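Local coordinates for N-alpha-acetyltransferase (Sulfolobus solfataricus P2, PDB 4R3L), which transfers the acetyl group of acetyl-CoA to the free alpha-amino group of protein N-termini, with a preference for those that begin with serine, at residues Leu51-Ala56 / Ile66-Glu71; Gly87-Ile92 / Glu122-Glu127; Leu126-Ser131 / Tyr161-Pro166. All coordinates share one frame; numbering follows the deposited sequence.

Interaction 1. Residues Leu51-Ala56 / Ile66-Glu71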
loop_
_atom_site.group_PDB
_atom_site.type_symbol
_atom_site.label_atom_id
_atom_site.label_comp_id
_atom_site.label_asym_id
_atom_site.label_seq_id
_atom_site.Cartn_x
_atom_site.Cartn_y
_atom_site.Cartn_z
ATOM N N LEU A 51 -7.907 7.589 -7.168
ATOM C CA LEU A 51 -7.098 7.504 -8.383
ATOM C C LEU A 51 -5.865 6.634 -8.187
ATOM O O LEU A 51 -5.303 6.105 -9.168
ATOM C CB LEU A 51 -6.689 8.895 -8.854
ATOM C CG LEU A 51 -7.897 9.733 -9.283
ATOM C CD1 LEU A 51 -7.488 11.148 -9.593
ATOM C CD2 LEU A 51 -8.547 9.080 -10.492
ATOM N N ALA A 52 -5.454 6.462 -6.931
ATOM C CA ALA A 52 -4.270 5.649 -6.629
ATOM C C ALA A 52 -4.632 4.307 -5.964
ATOM O O ALA A 52 -3.739 3.564 -5.512
ATOM C CB ALA A 52 -3.284 6.457 -5.735
ATOM N N PHE A 53 -5.931 3.993 -5.942
ATOM C CA PHE A 53 -6.476 2.786 -5.311
ATOM C C PHE A 53 -6.760 1.781 -6.432
ATOM O O PHE A 53 -7.700 1.952 -7.225
ATOM C CB PHE A 53 -7.789 3.134 -4.548
ATOM C CG PHE A 53 -8.254 2.123 -3.521
ATOM C CD1 PHE A 53 -8.919 2.578 -2.362
ATOM C CD2 PHE A 53 -8.011 0.765 -3.651
ATOM C CE1 PHE A 53 -9.361 1.675 -1.399
ATOM C CE2 PHE A 53 -8.451 -0.140 -2.674
ATOM C CZ PHE A 53 -9.124 0.326 -1.550
ATOM N N PHE A 54 -5.947 0.739 -6.527
ATOM C CA PHE A 54 -6.116 -0.215 -7.606
ATOM C C PHE A 54 -6.487 -1.608 -7.116
ATOM O O PHE A 54 -6.170 -1.991 -5.990
ATOM C CB PHE A 54 -4.832 -0.288 -8.433
ATOM C CG PHE A 54 -4.566 0.938 -9.262
ATOM C CD1 PHE A 54 -5.017 1.007 -10.583
ATOM C CD2 PHE A 54 -3.846 2.007 -8.756
ATOM C CE1 PHE A 54 -4.755 2.134 -11.361
ATOM C CE2 PHE A 54 -3.603 3.137 -9.526
ATOM C CZ PHE A 54 -4.053 3.199 -10.828
ATOM N N VAL A 55 -7.152 -2.362 -7.985
ATOM C CA VAL A 55 -7.376 -3.782 -7.753
ATOM C C VAL A 55 -6.779 -4.592 -8.899
ATOM O O VAL A 55 -6.634 -4.086 -10.004
ATOM C CB VAL A 55 -8.871 -4.126 -7.629
ATOM C CG1 VAL A 55 -9.456 -3.610 -6.281
ATOM C CG2 VAL A 55 -9.648 -3.586 -8.831
ATOM N N ALA A 56 -6.417 -5.834 -8.595
ATOM C CA ALA A 56 -5.977 -6.818 -9.580
ATOM C C ALA A 56 -7.116 -7.782 -9.795
ATOM O O ALA A 56 -7.725 -8.251 -8.824
ATOM C CB ALA A 56 -4.749 -7.564 -9.106
ATOM N N ILE A 66 -4.413 -2.473 -3.649
ATOM C CA ILE A 66 -3.549 -1.557 -2.928
ATOM C C ILE A 66 -4.357 -0.328 -2.552
ATOM O O ILE A 66 -4.993 0.287 -3.402
ATOM C CB ILE A 66 -2.297 -1.158 -3.756
ATOM C CG1 ILE A 66 -1.392 -0.223 -2.940
ATOM C CG2 ILE A 66 -2.689 -0.521 -5.102
ATOM C CD1 ILE A 66 -0.033 0.041 -3.617
ATOM N N MET A 67 -4.337 0.010 -1.264
ATOM C CA MET A 67 -5.102 1.147 -0.755
ATOM C C MET A 67 -4.162 2.233 -0.279
ATOM O O MET A 67 -3.366 1.998 0.625
ATOM C CB MET A 67 -6.019 0.693 0.398
ATOM C CG MET A 67 -6.696 1.825 1.108
ATOM S SD MET A 67 -8.056 1.227 2.176
ATOM C CE MET A 67 -7.150 0.210 3.343
ATOM N N PRO A 68 -4.254 3.429 -0.881
ATOM C CA PRO A 68 -3.340 4.529 -0.605
ATOM C C PRO A 68 -3.932 5.574 0.335
ATOM O O PRO A 68 -5.149 5.599 0.557
ATOM C CB PRO A 68 -3.143 5.139 -1.996
ATOM C CG PRO A 68 -4.550 5.085 -2.549
ATOM C CD PRO A 68 -5.140 3.762 -2.019
ATOM N N ARG A 69 -3.062 6.436 0.850
ATOM C CA ARG A 69 -3.477 7.648 1.546
ATOM C C ARG A 69 -2.549 8.757 1.074
ATOM O O ARG A 69 -1.346 8.543 0.962
ATOM C CB ARG A 69 -3.396 7.472 3.064
ATOM C CG ARG A 69 -3.843 8.681 3.860
ATOM C CD ARG A 69 -3.278 8.583 5.265
ATOM N NE ARG A 69 -4.088 9.287 6.241
ATOM C CZ ARG A 69 -3.700 9.504 7.492
ATOM N NH1 ARG A 69 -2.502 9.083 7.888
ATOM N NH2 ARG A 69 -4.498 10.143 8.337
ATOM N N ILE A 70 -3.095 9.930 0.781
ATOM C CA ILE A 70 -2.277 11.038 0.308
ATOM C C ILE A 70 -2.122 12.065 1.435
ATOM O O ILE A 70 -3.112 12.433 2.078
ATOM C CB ILE A 70 -2.880 11.710 -0.930
ATOM C CG1 ILE A 70 -3.032 10.697 -2.075
ATOM C CG2 ILE A 70 -2.006 12.888 -1.347
ATOM C CD1 ILE A 70 -1.695 10.095 -2.511
ATOM N N GLU A 71 -0.891 12.507 1.684
ATOM C CA GLU A 71 -0.610 13.350 2.855
ATOM C C GLU A 71 0.248 14.573 2.518
ATOM O O GLU A 71 0.906 14.603 1.494
ATOM C CB GLU A 71 0.091 12.518 3.931
ATOM C CG GLU A 71 -0.616 11.206 4.246
ATOM C CD GLU A 71 0.230 10.258 5.080
ATOM O OE1 GLU A 71 1.469 10.401 5.089
ATOM O OE2 GLU A 71 -0.358 9.373 5.724
#

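Interaction 2. Residues Gly87-Ile92 / Glu122-Glu127. With COA (coenzyme A), chain C.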
loop_
_atom_site.group_PDB
_atom_site.type_symbol
_atom_site.label_atom_id
_atom_site.label_comp_id
_atom_site.label_asym_id
_atom_site.label_seq_id
_atom_site.Cartn_x
_atom_site.Cartn_y
_atom_site.Cartn_z
ATOM N N GLY A 87 2.814 10.057 -0.572
ATOM C CA GLY A 87 1.860 8.987 -0.791
ATOM C C GLY A 87 2.181 7.882 0.197
ATOM O O GLY A 87 3.335 7.547 0.416
ATOM N N HIS A 88 1.147 7.342 0.823
ATOM C CA HIS A 88 1.318 6.389 1.901
ATOM C C HIS A 88 0.562 5.134 1.519
ATOM O O HIS A 88 -0.637 5.199 1.268
ATOM C CB HIS A 88 0.789 7.009 3.203
ATOM C CG HIS A 88 1.001 6.176 4.433
ATOM N ND1 HIS A 88 0.611 6.603 5.680
ATOM C CD2 HIS A 88 1.574 4.959 4.608
ATOM C CE1 HIS A 88 0.932 5.684 6.579
ATOM N NE2 HIS A 88 1.507 4.676 5.954
ATOM N N VAL A 89 1.240 3.994 1.453
ATOM C CA VAL A 89 0.530 2.744 1.195
ATOM C C VAL A 89 -0.060 2.250 2.486
ATOM O O VAL A 89 0.679 1.880 3.389
ATOM C CB VAL A 89 1.457 1.630 0.629
ATOM C CG1 VAL A 89 0.647 0.360 0.331
ATOM C CG2 VAL A 89 2.196 2.116 -0.612
ATOM N N VAL A 90 -1.382 2.231 2.575
ATOM C CA VAL A 90 -2.034 1.867 3.832
ATOM C C VAL A 90 -2.095 0.352 3.931
ATOM O O VAL A 90 -1.833 -0.247 4.984
ATOM C CB VAL A 90 -3.441 2.468 3.927
ATOM C CG1 VAL A 90 -4.136 2.017 5.218
ATOM C CG2 VAL A 90 -3.366 3.980 3.841
ATOM N N SER A 91 -2.377 -0.278 2.798
ATOM C CA SER A 91 -2.590 -1.707 2.788
ATOM C C SER A 91 -2.362 -2.244 1.379
ATOM O O SER A 91 -2.803 -1.642 0.405
ATOM C CB SER A 91 -4.015 -2.017 3.289
ATOM O OG SER A 91 -4.231 -3.403 3.454
ATOM N N ILE A 92 -1.652 -3.364 1.279
ATOM C CA ILE A 92 -1.528 -4.078 0.015
ATOM C C ILE A 92 -1.553 -5.582 0.296
ATOM O O ILE A 92 -0.916 -6.072 1.232
ATOM C CB ILE A 92 -0.244 -3.661 -0.754
ATOM C CG1 ILE A 92 -0.182 -4.333 -2.129
ATOM C CG2 ILE A 92 1.025 -3.966 0.048
ATOM C CD1 ILE A 92 1.022 -3.887 -2.947
ATOM N N GLU A 122 5.923 13.491 -3.642
ATOM C CA GLU A 122 7.368 13.550 -3.847
ATOM C C GLU A 122 8.038 12.295 -3.280
ATOM O O GLU A 122 9.182 11.966 -3.614
ATOM C CB GLU A 122 7.926 14.839 -3.207
ATOM C CG GLU A 122 9.443 14.931 -3.049
ATOM C CD GLU A 122 9.945 14.292 -1.758
ATOM O OE1 GLU A 122 9.120 14.045 -0.851
ATOM O OE2 GLU A 122 11.163 14.027 -1.658
ATOM N N GLU A 123 7.308 11.576 -2.425
ATOM C CA GLU A 123 7.803 10.316 -1.896
ATOM C C GLU A 123 6.654 9.347 -1.665
ATOM O O GLU A 123 5.505 9.759 -1.556
ATOM C CB GLU A 123 8.574 10.533 -0.598
ATOM C CG GLU A 123 7.750 11.084 0.564
ATOM C CD GLU A 123 8.321 10.660 1.906
ATOM O OE1 GLU A 123 8.458 9.437 2.117
ATOM O OE2 GLU A 123 8.649 11.532 2.740
ATOM N N ILE A 124 6.968 8.057 -1.627
ATOM C CA ILE A 124 5.983 7.049 -1.265
ATOM C C ILE A 124 6.570 6.309 -0.084
ATOM O O ILE A 124 7.769 6.064 -0.048
ATOM C CB ILE A 124 5.650 6.069 -2.432
ATOM C CG1 ILE A 124 4.732 4.947 -1.950
ATOM C CG2 ILE A 124 6.920 5.435 -3.011
ATOM C CD1 ILE A 124 4.183 4.060 -3.050
ATOM N N TYR A 125 5.750 5.990 0.908
ATOM C CA TYR A 125 6.246 5.183 2.004
ATOM C C TYR A 125 5.176 4.265 2.568
ATOM O O TYR A 125 3.994 4.348 2.208
ATOM C CB TYR A 125 6.805 6.072 3.120
ATOM C CG TYR A 125 5.753 6.767 3.961
ATOM C CD1 TYR A 125 5.435 6.302 5.229
ATOM C CD2 TYR A 125 5.087 7.887 3.488
ATOM C CE1 TYR A 125 4.500 6.932 6.005
ATOM C CE2 TYR A 125 4.136 8.532 4.268
ATOM C CZ TYR A 125 3.848 8.045 5.521
ATOM O OH TYR A 125 2.906 8.670 6.297
ATOM N N LEU A 126 5.612 3.385 3.458
ATOM C CA LEU A 126 4.741 2.381 4.037
ATOM C C LEU A 126 5.387 1.839 5.289
ATOM O O LEU A 126 6.565 2.093 5.548
ATOM C CB LEU A 126 4.483 1.251 3.036
ATOM C CG LEU A 126 5.751 0.580 2.492
ATOM C CD1 LEU A 126 6.288 -0.553 3.391
ATOM C CD2 LEU A 126 5.533 0.075 1.075
ATOM N N GLU A 127 4.614 1.076 6.046
ATOM C CA GLU A 127 5.135 0.351 7.196
ATOM C C GLU A 127 5.073 -1.153 6.918
ATOM O O GLU A 127 4.119 -1.626 6.305
ATOM C CB GLU A 127 4.337 0.701 8.453
ATOM C CG GLU A 127 4.617 2.085 9.033
ATOM C CD GLU A 127 3.837 3.196 8.363
ATOM O OE1 GLU A 127 2.756 2.926 7.798
ATOM O OE2 GLU A 127 4.303 4.357 8.416
HETATM N N1A COA C . 9.996 -14.660 -0.827
HETATM C C2A COA C . 11.020 -13.965 -1.364
HETATM N N3A COA C . 10.794 -12.941 -2.189
HETATM C C4A COA C . 9.515 -12.574 -2.510
HETATM C C5A COA C . 8.440 -13.269 -1.976
HETATM C C6A COA C . 8.708 -14.342 -1.112
HETATM N N6A COA C . 7.608 -15.100 -0.525
HETATM N N7A COA C . 7.281 -12.682 -2.469
HETATM C C8A COA C . 7.649 -11.657 -3.286
HETATM N N9A COA C . 8.994 -11.573 -3.313
HETATM C C1B COA C . 9.806 -10.621 -4.089
HETATM C C2B COA C . 10.491 -11.325 -5.193
HETATM O O2B COA C . 11.677 -10.691 -5.514
HETATM C C3B COA C . 9.571 -11.158 -6.293
HETATM O O3B COA C . 10.236 -11.380 -7.473
HETATM P P3B COA C . 10.155 -12.794 -8.148
HETATM O O7A COA C . 10.596 -12.703 -9.608
HETATM O O8A COA C . 8.759 -13.275 -8.102
HETATM O O9A COA C . 11.038 -13.755 -7.411
HETATM C C4B COA C . 9.176 -9.749 -6.123
HETATM O O4B COA C . 9.013 -9.608 -4.733
HETATM C C5B COA C . 7.890 -9.451 -6.772
HETATM O O5B COA C . 6.799 -10.035 -6.119
HETATM P P1A COA C . 5.300 -9.987 -6.616
HETATM O O1A COA C . 4.948 -11.217 -7.408
HETATM O O2A COA C . 5.070 -8.742 -7.370
HETATM O O3A COA C . 4.500 -10.021 -5.234
HETATM P P2A COA C . 3.152 -10.791 -4.954
HETATM O O4A COA C . 3.375 -12.282 -4.760
HETATM O O5A COA C . 2.151 -10.506 -6.029
HETATM O O6A COA C . 2.570 -10.201 -3.576
HETATM C CBP COA C . 2.764 -9.660 -1.203
HETATM C CCP COA C . 3.461 -9.845 -2.585
HETATM C CDP COA C . 3.807 -9.360 -0.160
HETATM C CEP COA C . 1.792 -8.490 -1.338
HETATM C CAP COA C . 2.041 -10.961 -0.935
HETATM O OAP COA C . 2.917 -12.019 -0.539
HETATM C C9P COA C . 0.973 -10.883 0.139
HETATM O O9P COA C . -0.192 -10.496 -0.141
HETATM N N8P COA C . 1.236 -11.276 1.507
HETATM C C7P COA C . 0.235 -11.217 2.568
HETATM C C6P COA C . -0.271 -9.774 2.857
HETATM C C5P COA C . 0.870 -8.795 3.116
HETATM O O5P COA C . 1.778 -9.131 3.919
HETATM N N4P COA C . 0.910 -7.508 2.419
HETATM C C3P COA C . 2.001 -6.583 2.653
HETATM C C2P COA C . 2.102 -5.925 4.024
HETATM S S1P COA C . 3.138 -4.508 4.197
HETATM O O HOH W 1 1.879 0.934 5.612
#

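Interaction 3. Residues Leu126-Ser131 / Tyr161-Pro166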
loop_
_atom_site.group_PDB
_atom_site.type_symbol
_atom_site.label_atom_id
_atom_site.label_comp_id
_atom_site.label_asym_id
_atom_site.label_seq_id
_atom_site.Cartn_x
_atom_site.Cartn_y
_atom_site.Cartn_z
ATOM N N LEU A 126 5.612 3.385 3.458
ATOM C CA LEU A 126 4.741 2.381 4.037
ATOM C C LEU A 126 5.387 1.839 5.289
ATOM O O LEU A 126 6.565 2.093 5.548
ATOM C CB LEU A 126 4.483 1.251 3.036
ATOM C CG LEU A 126 5.751 0.580 2.492
ATOM C CD1 LEU A 126 6.288 -0.553 3.391
ATOM C CD2 LEU A 126 5.533 0.075 1.075
ATOM N N GLU A 127 4.614 1.076 6.046
ATOM C CA GLU A 127 5.135 0.351 7.196
ATOM C C GLU A 127 5.073 -1.153 6.918
ATOM O O GLU A 127 4.119 -1.626 6.305
ATOM C CB GLU A 127 4.337 0.701 8.453
ATOM C CG GLU A 127 4.617 2.085 9.033
ATOM C CD GLU A 127 3.837 3.196 8.363
ATOM O OE1 GLU A 127 2.756 2.926 7.798
ATOM O OE2 GLU A 127 4.303 4.357 8.416
ATOM N N VAL A 128 6.076 -1.920 7.343
ATOM C CA VAL A 128 5.988 -3.376 7.161
ATOM C C VAL A 128 6.544 -4.116 8.389
ATOM O O VAL A 128 7.550 -3.699 8.935
ATOM C CB VAL A 128 6.730 -3.818 5.877
ATOM C CG1 VAL A 128 8.182 -3.371 5.896
ATOM C CG2 VAL A 128 6.624 -5.320 5.668
ATOM N N ARG A 129 5.867 -5.175 8.838
ATOM C CA ARG A 129 6.373 -5.979 9.963
ATOM C C ARG A 129 7.790 -6.457 9.681
ATOM O O ARG A 129 8.077 -6.920 8.587
ATOM C CB ARG A 129 5.469 -7.190 10.236
ATOM C CG ARG A 129 4.149 -6.859 10.883
ATOM C CD ARG A 129 3.360 -8.124 11.241
ATOM N NE ARG A 129 2.043 -7.810 11.794
ATOM C CZ ARG A 129 1.766 -7.769 13.096
ATOM N NH1 ARG A 129 2.719 -8.027 13.986
ATOM N NH2 ARG A 129 0.537 -7.471 13.514
ATOM N N VAL A 130 8.679 -6.356 10.662
ATOM C CA VAL A 130 10.064 -6.796 10.463
ATOM C C VAL A 130 10.174 -8.292 10.133
ATOM O O VAL A 130 11.188 -8.747 9.607
ATOM C CB VAL A 130 10.927 -6.480 11.702
ATOM C CG1 VAL A 130 11.000 -4.977 11.911
ATOM C CG2 VAL A 130 10.360 -7.174 12.943
ATOM N N SER A 131 9.127 -9.056 10.424
ATOM C CA SER A 131 9.126 -10.480 10.100
ATOM C C SER A 131 8.581 -10.774 8.692
ATOM O O SER A 131 8.679 -11.900 8.201
ATOM C CB SER A 131 8.311 -11.258 11.139
ATOM O OG SER A 131 6.993 -10.738 11.248
ATOM N N TYR A 161 9.366 -1.666 9.957
ATOM C CA TYR A 161 10.253 -0.821 9.192
ATOM C C TYR A 161 9.417 0.235 8.501
ATOM O O TYR A 161 8.423 -0.104 7.874
ATOM C CB TYR A 161 11.019 -1.611 8.127
ATOM C CG TYR A 161 12.019 -2.618 8.634
ATOM C CD1 TYR A 161 13.107 -2.225 9.398
ATOM C CD2 TYR A 161 11.904 -3.961 8.296
ATOM C CE1 TYR A 161 14.032 -3.153 9.844
ATOM C CE2 TYR A 161 12.822 -4.891 8.733
ATOM C CZ TYR A 161 13.883 -4.484 9.508
ATOM O OH TYR A 161 14.798 -5.427 9.943
ATOM N N LEU A 162 9.817 1.497 8.588
ATOM C CA LEU A 162 9.266 2.505 7.691
ATOM C C LEU A 162 10.125 2.501 6.434
ATOM O O LEU A 162 11.299 2.854 6.476
ATOM C CB LEU A 162 9.243 3.899 8.321
ATOM C CG LEU A 162 8.282 4.901 7.650
ATOM C CD1 LEU A 162 7.910 6.022 8.606
ATOM C CD2 LEU A 162 8.865 5.511 6.381
ATOM N N MET A 163 9.547 2.075 5.321
ATOM C CA MET A 163 10.300 2.005 4.084
ATOM C C MET A 163 9.798 3.091 3.153
ATOM O O MET A 163 8.594 3.352 3.089
ATOM C CB MET A 163 10.176 0.612 3.492
ATOM C CG MET A 163 10.792 -0.432 4.428
ATOM S SD MET A 163 10.959 -2.028 3.665
ATOM C CE MET A 163 12.207 -1.671 2.425
ATOM N N ALA A 164 10.720 3.760 2.474
ATOM C CA ALA A 164 10.351 4.919 1.678
ATOM C C ALA A 164 11.219 5.050 0.447
ATOM O O ALA A 164 12.341 4.542 0.398
ATOM C CB ALA A 164 10.438 6.180 2.497
ATOM N N ARG A 165 10.698 5.746 -0.544
ATOM C CA ARG A 165 11.539 6.128 -1.670
ATOM C C ARG A 165 10.984 7.379 -2.327
ATOM O O ARG A 165 9.771 7.621 -2.297
ATOM C CB ARG A 165 11.649 4.986 -2.680
ATOM C CG ARG A 165 10.328 4.463 -3.181
ATOM C CD ARG A 165 10.502 3.774 -4.537
ATOM N NE ARG A 165 10.651 4.759 -5.600
ATOM C CZ ARG A 165 10.804 4.472 -6.891
ATOM N NH1 ARG A 165 10.837 3.210 -7.302
ATOM N NH2 ARG A 165 10.920 5.453 -7.770
ATOM N N PRO A 166 11.872 8.199 -2.902
ATOM C CA PRO A 166 11.423 9.358 -3.680
ATOM C C PRO A 166 10.616 8.934 -4.896
ATOM O O PRO A 166 10.758 7.804 -5.381
ATOM C CB PRO A 166 12.739 10.027 -4.108
ATOM C CG PRO A 166 13.767 9.508 -3.151
ATOM C CD PRO A 166 13.344 8.108 -2.850
HETATM O O HOH W 2 13.966 -7.968 9.543
#

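Interaction 1. Residues Leu51-Ala56 / Ile66-Glu71
A52 meets P68 first: its CB lies 3.7 Å from P68 CG, and the same ring carbon comes to 3.4 Å from A52 O. That oxygen accepts a hydrogen bond from S111 OG on helix 103-119.

F53 carries the larger share of the side-chain contact. With CG anti to the backbone N (chi1 -163°), its ring runs side by side with M67 and points the same way. M67 CB stands over one ring face, 4.0 Å from the F53 centroid and 23° off the normal, offset toward the rim, which makes a CH-pi contact. M67 SD is 4.7 Å from that centroid and well off the normal, an oblique Met-aromatic contact. P68 crosses F53 at about a right angle, its CD touching F53 CA and CB. The ring also closes on the backbone of the other strand, F53 CD2 coming to 3.1 Å from I66 O.

A52 and F53 lead into strand 54-58, which forms a beta hairpin with strand 61-72 in the GNAT sheet; F54 and I66 are an antiparallel hydrogen-bonded pair there. I66 N donates to F54 O at 3.0 Å and 162°, whereas the return bond from F54 N to I66 O is longer, 3.3 Å, and more bent. On the face shared by this pair, F54 CB rests 4.0 Å from I66 CG2, while the phenyl ring extends off from strand 61-72.

Interaction 2. Residues Gly87-Ile92 / Glu122-Glu127
H88 and Y125 stack face to face, with centroids 4.1 Å apart and planes at 20°. From the backbone outward, H88 CB packs on Y125 CE2, and CG, held anti to the backbone N, lies 3.6 Å from Y125 CZ. ND1 is 3.1 Å from Y125 OH and is hydrogen-bonded to E71 OE2, while E71 OE1 is hydrogen-bonded to Y125 OH. On the other branch CD2 approaches Y125 O. At the tip NE2 donates to E127 OE1 (2.8 Å, 151°), which lies in the ring plane and uses its syn lone pair; ring and carboxylate planes are 75° apart. H88 and E127 are both known zinc-binding residues; here they are hydrogen-bonded directly to each other. An alanine in place of H88 would probably leave E127 OE1 without its donor and one face of the Y125 ring without its stacking partner. Nearby, a water accepts from E127 N and probably donates to V89 O, and I92 O accepts a hydrogen bond from coenzyme A N4P, 2.6 Å away. The strands run parallel in the beta-alpha-beta unit 83-94, 103-119, 123-129: V89 and I124 touch and pack on helix 103-119, while strand 160-166 borders Y125 through L162 and A164.

Interaction 3. Residues Leu126-Ser131 / Tyr161-Pro166
V130 and Y161 meet at about a right angle, methyl over ring. V130 CG1 sits over the centre of the Y161 ring, 3.7 Å from the centroid and 14° off the normal, so this is a CH-pi contact made squarely on the face. Y161 CG lies anti to its own carbonyl carbon (chi1 -67°), and the ring beyond it comes back toward 126-131. A water in the ring plane is 2.7 Å from Y161 OH and donates a hydrogen bond to V130 O, so the hydroxyl and the V130 backbone are tied through one molecule.

Next along the same face, V128 CG1 touches Y161 CB and approaches M163 SD to 3.8 Å, the two side chains V128 and M163 crossing at a slant. L126 and M163 instead run side by side in the same direction, L126 CD1 being 4.1 Å from M163 CB.

The backbones explain this order: strands 123-129 and 160-166 are antiparallel neighbours in the mixed GNAT sheet, the N-to-C directions of their short segments making 139°. L126 with M163 and V128 with Y161 are hydrogen-bonded pairs; the M163 N to L126 O and V128 N to Y161 O bonds both measure 3.0 Å. Between them E127 and L162 form a non-hydrogen-bonded pair, CA atoms 4.7 Å apart, whose side chains project to the opposite face. There they lie alongside each other, with E127 OE2 4.0 Å from L162 CD1 and OE1 held by H88 NE2. On the V128 face, helix 133-141 covers the packing through Y139 on L126, A135 on V128 and I136 on Y161.

In the fold
All three interactions lie in one mixed sheet, with the 61-72/83-94 pairing between interactions 1 and 2. Interactions 1 and 2, centres 9 Å apart, join where R69 N lies 2.8 Å from H88 O and E71 OE1 lies 2.6 Å from Y125 OH, both probable hydrogen bonds. Interactions 2 and 3, centres 8 Å apart, share L126 and E127 on strand 123-129 and meet again at I124 N and R165 O. Interactions 1 and 3 do not touch; their centres are about 17 Å apart. Interactions 2 and 3 supply site residues: I92 binds the cofactor, E127 hydrogen-bonds to the bound peptide through its backbone, and V128 borders coenzyme A. Interaction 1 only borders the site, the M67 side chain lying about 4 Å from that of substrate-binding Y37.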